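Local coordinates for protein FLUORESCENT IN BLUE LIGHT, chloroplastic (Arabidopsis thaliana, PDB 4YVO), which negatively regulates tetrapyrrole and chlorophyll biosynthesis in chloroplasts, its tetratricopeptide repeat domain mediating complex formation with glutamyl-tRNA reductase, at residues S129-T132 / E133-A137; K153-D156 / T157-A160. All blocks are in the same frame, centred on the assembly; numbering follows the deposited sequence.

Interaction 1 (S129-T132 / E133-A137)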
ATOM      1  N   SER A 129       8.433  -8.271  -2.784  1.00 16.49           N
ATOM      2  CA  SER A 129       8.348  -6.895  -3.285  1.00 18.70           C
ATOM      3  C   SER A 129       7.490  -6.022  -2.372  1.00 14.98           C
ATOM      4  O   SER A 129       6.367  -6.397  -2.043  1.00 17.44           O
ATOM      5  CB  SER A 129       7.827  -6.840  -4.742  1.00 14.96           C
ATOM      6  OG  SER A 129       6.514  -7.338  -4.905  1.00 22.91           O
ATOM      7  N   GLY A 130       8.043  -4.893  -1.929  1.00 17.09           N
ATOM      8  CA  GLY A 130       7.260  -3.872  -1.250  1.00 18.06           C
ATOM      9  C   GLY A 130       7.068  -4.028   0.249  1.00 11.81           C
ATOM     10  O   GLY A 130       6.493  -3.145   0.888  1.00 10.95           O
ATOM     11  N   ILE A 131       7.527  -5.127   0.833  1.00  9.24           N
ATOM     12  CA  ILE A 131       7.252  -5.245   2.259  0.53  8.40           C
ATOM     13  C   ILE A 131       8.018  -4.260   3.114  1.00  8.28           C
ATOM     14  O   ILE A 131       7.434  -3.759   4.072  1.00  8.09           O
ATOM     15  CB  ILE A 131       7.296  -6.664   2.840  0.53  8.61           C
ATOM     16  CG1 ILE A 131       8.717  -7.206   2.967  0.53  9.28           C
ATOM     17  CG2 ILE A 131       6.428  -7.578   2.040  0.53  7.26           C
ATOM     18  CD1 ILE A 131       8.763  -8.412   3.896  0.53  9.16           C
ATOM     19  N   THR A 132       9.245  -3.893   2.750  1.00  9.06           N
ATOM     20  CA  THR A 132       9.976  -2.898   3.531  1.00  9.45           C
ATOM     21  C   THR A 132       9.206  -1.583   3.629  1.00  9.10           C
ATOM     22  O   THR A 132       9.006  -1.033   4.718  1.00  9.08           O
ATOM     23  CB  THR A 132      11.368  -2.638   2.938  1.00 11.39           C
ATOM     24  OG1 THR A 132      12.035  -3.890   2.764  1.00 13.02           O
ATOM     25  CG2 THR A 132      12.191  -1.731   3.859  1.00 12.90           C
ATOM     26  N   GLU A 133       8.752  -1.092   2.487  1.00  8.21           N
ATOM     27  CA  GLU A 133       7.991   0.145   2.451  1.00  8.64           C
ATOM     28  C   GLU A 133       6.701   0.028   3.265  1.00  7.75           C
ATOM     29  O   GLU A 133       6.299   0.973   3.952  1.00  9.02           O
ATOM     30  CB  GLU A 133       7.655   0.510   1.007  1.00 11.01           C
ATOM     31  CG  GLU A 133       6.981   1.843   0.887  1.00 14.24           C
ATOM     32  CD  GLU A 133       6.756   2.252  -0.551  1.00 18.75           C
ATOM     33  OE1 GLU A 133       7.316   1.598  -1.461  1.00 22.71           O
ATOM     34  OE2 GLU A 133       6.019   3.234  -0.767  1.00 20.03           O
ATOM     35  N   ALA A 134       6.056  -1.131   3.197  1.00  7.40           N
ATOM     36  CA  ALA A 134       4.823  -1.338   3.949  1.00  7.05           C
ATOM     37  C   ALA A 134       5.056  -1.274   5.459  1.00  6.95           C
ATOM     38  O   ALA A 134       4.247  -0.695   6.188  1.00  7.73           O
ATOM     39  CB  ALA A 134       4.160  -2.645   3.552  1.00  8.69           C
ATOM     40  N   TYR A 135       6.149  -1.856   5.941  1.00  6.98           N
ATOM     41  CA  TYR A 135       6.443  -1.778   7.373  1.00  7.16           C
ATOM     42  C   TYR A 135       6.575  -0.329   7.826  1.00  7.38           C
ATOM     43  O   TYR A 135       6.042   0.060   8.868  1.00  9.14           O
ATOM     44  CB  TYR A 135       7.738  -2.501   7.727  1.00  7.92           C
ATOM     45  CG  TYR A 135       7.692  -4.008   7.702  1.00  7.48           C
ATOM     46  CD1 TYR A 135       6.612  -4.715   8.213  1.00 10.76           C
ATOM     47  CD2 TYR A 135       8.748  -4.725   7.178  1.00 10.45           C
ATOM     48  CE1 TYR A 135       6.596  -6.099   8.204  1.00 12.33           C
ATOM     49  CE2 TYR A 135       8.745  -6.097   7.167  1.00 11.75           C
ATOM     50  CZ  TYR A 135       7.675  -6.784   7.675  1.00 10.47           C
ATOM     51  OH  TYR A 135       7.709  -8.156   7.648  1.00 12.86           O
ATOM     52  N   GLY A 136       7.313   0.465   7.054  1.00  7.47           N
ATOM     53  CA  GLY A 136       7.527   1.853   7.404  1.00  8.06           C
ATOM     54  C   GLY A 136       6.232   2.648   7.372  1.00  7.08           C
ATOM     55  O   GLY A 136       5.998   3.494   8.239  1.00  9.32           O
ATOM     56  N   ALA A 137       5.385   2.378   6.379  1.00  7.19           N
ATOM     57  CA  ALA A 137       4.118   3.091   6.250  1.00  7.88           C
ATOM     58  C   ALA A 137       3.184   2.743   7.412  1.00  7.68           C
ATOM     59  O   ALA A 137       2.530   3.619   7.983  1.00  8.63           O
ATOM     60  CB  ALA A 137       3.463   2.768   4.924  1.00  8.10           C
TER

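Interaction 2 (K153-D156 / T157-A160)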
ATOM      1  N   LYS A 153       7.109  -1.587  17.035  1.00 19.04           N
ATOM      2  CA  LYS A 153       7.353  -2.923  16.492  1.00 18.43           C
ATOM      3  C   LYS A 153       7.572  -2.865  14.982  1.00 14.28           C
ATOM      4  O   LYS A 153       8.528  -3.443  14.456  1.00 15.76           O
ATOM      5  CB  LYS A 153       6.202  -3.886  16.817  1.00 21.23           C
ATOM      6  CG  LYS A 153       6.047  -4.259  18.288  1.00 26.79           C
ATOM      7  CD  LYS A 153       5.110  -5.462  18.429  1.00 33.82           C
ATOM      8  CE  LYS A 153       4.579  -5.621  19.847  1.00 40.81           C
ATOM      9  NZ  LYS A 153       3.427  -4.711  20.109  1.00 45.20           N
ATOM     10  N   PHE A 154       6.693  -2.160  14.280  1.00 13.43           N
ATOM     11  CA  PHE A 154       6.824  -2.065  12.831  1.00 11.98           C
ATOM     12  C   PHE A 154       8.052  -1.249  12.422  1.00 13.67           C
ATOM     13  O   PHE A 154       8.735  -1.581  11.451  1.00 11.51           O
ATOM     14  CB  PHE A 154       5.540  -1.507  12.201  1.00 11.81           C
ATOM     15  CG  PHE A 154       4.452  -2.535  12.066  1.00 11.27           C
ATOM     16  CD1 PHE A 154       4.361  -3.318  10.923  1.00 12.43           C
ATOM     17  CD2 PHE A 154       3.539  -2.742  13.088  1.00 13.59           C
ATOM     18  CE1 PHE A 154       3.372  -4.283  10.792  1.00 12.74           C
ATOM     19  CE2 PHE A 154       2.552  -3.700  12.963  1.00 15.36           C
ATOM     20  CZ  PHE A 154       2.470  -4.474  11.813  1.00 14.23           C
ATOM     21  N   TYR A 155       8.330  -0.187  13.169  1.00 13.33           N
ATOM     22  CA  TYR A 155       9.496   0.638  12.903  1.00 13.42           C
ATOM     23  C   TYR A 155      10.798  -0.154  13.064  1.00 13.62           C
ATOM     24  O   TYR A 155      11.709  -0.038  12.242  1.00 13.15           O
ATOM     25  CB  TYR A 155       9.483   1.867  13.812  1.00 15.06           C
ATOM     26  CG  TYR A 155      10.679   2.749  13.631  1.00 16.95           C
ATOM     27  CD1 TYR A 155      10.806   3.552  12.509  1.00 19.16           C
ATOM     28  CD2 TYR A 155      11.693   2.778  14.581  1.00 20.96           C
ATOM     29  CE1 TYR A 155      11.911   4.365  12.335  1.00 20.65           C
ATOM     30  CE2 TYR A 155      12.797   3.588  14.417  1.00 22.96           C
ATOM     31  CZ  TYR A 155      12.899   4.378  13.293  1.00 23.61           C
ATOM     32  OH  TYR A 155      13.992   5.183  13.122  1.00 26.99           O
ATOM     33  N   ASP A 156      10.876  -0.968  14.110  1.00 14.40           N
ATOM     34  CA  ASP A 156      12.071  -1.772  14.345  1.00 15.19           C
ATOM     35  C   ASP A 156      12.314  -2.743  13.189  1.00 13.80           C
ATOM     36  O   ASP A 156      13.449  -2.916  12.740  1.00 15.27           O
ATOM     37  CB  ASP A 156      11.971  -2.532  15.670  1.00 18.45           C
ATOM     38  CG  ASP A 156      12.136  -1.624  16.883  1.00 27.29           C
ATOM     39  OD1 ASP A 156      12.631  -0.483  16.734  1.00 28.78           O
ATOM     40  OD2 ASP A 156      11.773  -2.058  17.996  1.00 31.87           O
ATOM     41  N   THR A 157      11.246  -3.362  12.697  1.00 12.68           N
ATOM     42  CA  THR A 157      11.368  -4.289  11.577  1.00 12.52           C
ATOM     43  C   THR A 157      11.757  -3.557  10.290  1.00 11.13           C
ATOM     44  O   THR A 157      12.587  -4.034   9.510  1.00 11.73           O
ATOM     45  CB  THR A 157      10.066  -5.069  11.369  1.00 13.72           C
ATOM     46  OG1 THR A 157       9.725  -5.735  12.590  1.00 16.68           O
ATOM     47  CG2 THR A 157      10.227  -6.108  10.267  1.00 14.63           C
ATOM     48  N   TYR A 158      11.154  -2.393  10.086  1.00  9.67           N
ATOM     49  CA  TYR A 158      11.471  -1.529   8.958  1.00  9.43           C
ATOM     50  C   TYR A 158      12.969  -1.217   8.909  1.00  9.10           C
ATOM     51  O   TYR A 158      13.631  -1.447   7.887  1.00  9.93           O
ATOM     52  CB  TYR A 158      10.639  -0.257   9.083  1.00  9.27           C
ATOM     53  CG  TYR A 158      10.950   0.863   8.127  1.00 10.24           C
ATOM     54  CD1 TYR A 158      10.822   0.698   6.755  1.00 11.08           C
ATOM     55  CD2 TYR A 158      11.336   2.110   8.605  1.00 11.82           C
ATOM     56  CE1 TYR A 158      11.081   1.748   5.878  1.00 13.34           C
ATOM     57  CE2 TYR A 158      11.589   3.158   7.744  1.00 15.51           C
ATOM     58  CZ  TYR A 158      11.462   2.972   6.384  1.00 16.50           C
ATOM     59  OH  TYR A 158      11.717   4.025   5.540  1.00 21.51           O
ATOM     60  N   ILE A 159      13.507  -0.711  10.014  1.00 10.33           N
ATOM     61  CA  ILE A 159      14.930  -0.377  10.074  1.00 11.56           C
ATOM     62  C   ILE A 159      15.812  -1.622   9.922  1.00 11.81           C
ATOM     63  O   ILE A 159      16.814  -1.596   9.196  1.00 11.95           O
ATOM     64  CB  ILE A 159      15.294   0.378  11.380  1.00 13.56           C
ATOM     65  CG1 ILE A 159      14.530   1.707  11.466  1.00 13.66           C
ATOM     66  CG2 ILE A 159      16.807   0.605  11.478  1.00 16.94           C
ATOM     67  CD1 ILE A 159      14.843   2.700  10.353  1.00 16.98           C
ATOM     68  N   ALA A 160      15.435  -2.710  10.594  1.00 11.66           N
ATOM     69  CA  ALA A 160      16.199  -3.953  10.515  1.00 12.77           C
ATOM     70  C   ALA A 160      16.277  -4.423   9.069  1.00 11.51           C
ATOM     71  O   ALA A 160      17.309  -4.905   8.599  1.00 13.84           O
ATOM     72  CB  ALA A 160      15.563  -5.038  11.391  1.00 14.35           C
TER

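Interaction 1 (S129-T132 / E133-A137)
Tyr135 reaches back one turn to Ile131 at the start of helix 131-144, and its side chain can be followed outward atom by atom. CB sits 3.6 Å from Thr132 O. CG then lies beside the backbone N, anti to the carbonyl carbon (chi1 -73°), which swings the ring back along the helix. CD2 passes 3.5 Å from Ile131 O. Further out, in the conformer described here, CE2 meets Ile131 CD1 at 4.0 Å and OH is 3.9 Å from that same methyl, the two side chains running side by side in one direction; this part is less certain, since Ile131 also occupies a second conformer. Ile131 O is also the acceptor for Tyr135 N at 3.0 Å. Gly130, in the N-cap position, starts the ladder by accepting Ala134 N at 3.1 Å, and Thr132 O takes Gly136 N. Leu119 of helix 108-125 touches both Ile131 and Tyr135, while Thr132 OG1 bonds Arg161 NE of helix 148-162. This is the opening turn of the first helix of TPR 3. Between Ile131 and Tyr135 the side-chain contact is ordinary van der Waals packing, without direction, so the directional bonds across this turn are those of the backbone.

Interaction 2 (K153-D156 / T157-A160)
Ile159 lies across one face of the Tyr155 ring, a CH-pi contact in which CG1 stands 3.9 Å from the ring centroid and 20° off the normal. CG1 is displaced toward the hydroxyl end of the ring, where Tyr155 CZ is its nearest ring atom at 3.6 Å, and CD1 carries on to 3.8 Å from Tyr155 OH. The ring gets there because Tyr155 CG is anti to the backbone N (chi1 178°), so that the ring leans toward the next turn. Tyr158 meets the same ring differently: Tyr155 CD1 sits at the edge of the Tyr158 ring, near its plane, 4.2 Å from Tyr158 CD2, the two side chains crossing obliquely. All this lies on the second helix of TPR 3, helix 148-162, which packs on helix 131-144 through Phe154 and Thr157. With an alanine in place of Ile159, the Tyr155 ring would probably lose the cover on this face and be freer to turn. Beneath the side chains runs the ordinary helical ladder, including Ile159 N to Tyr155 O at 2.9 Å with an N-H...O angle of 172°. Two residues earlier, Lys153 O accepts Thr157 N at 3.2 Å, and Thr157 OG1 lies equally close to that carbonyl.

How the interactions relate
Interactions 1 and 2 sit on the two consecutive helices of TPR 3, 131-144 and 148-162, with their centres about 10 Å apart, and they touch directly where the hairpin packs. Tyr158 CD1 comes 3.2 Å from Thr132 O, while Tyr135 CE2 lies 3.4 Å from Thr157 CG2. Phe154 CB packs 3.7 Å from Tyr135 O. Tyr135 and Tyr158 therefore each serve a contact within their own helix and one across the helix pair. Interaction 1 is partly buried, about 8 Å from the chain centre and backed by helix 108-125; interaction 2, about 17 Å out, is a surface contact on the last helix of the domain.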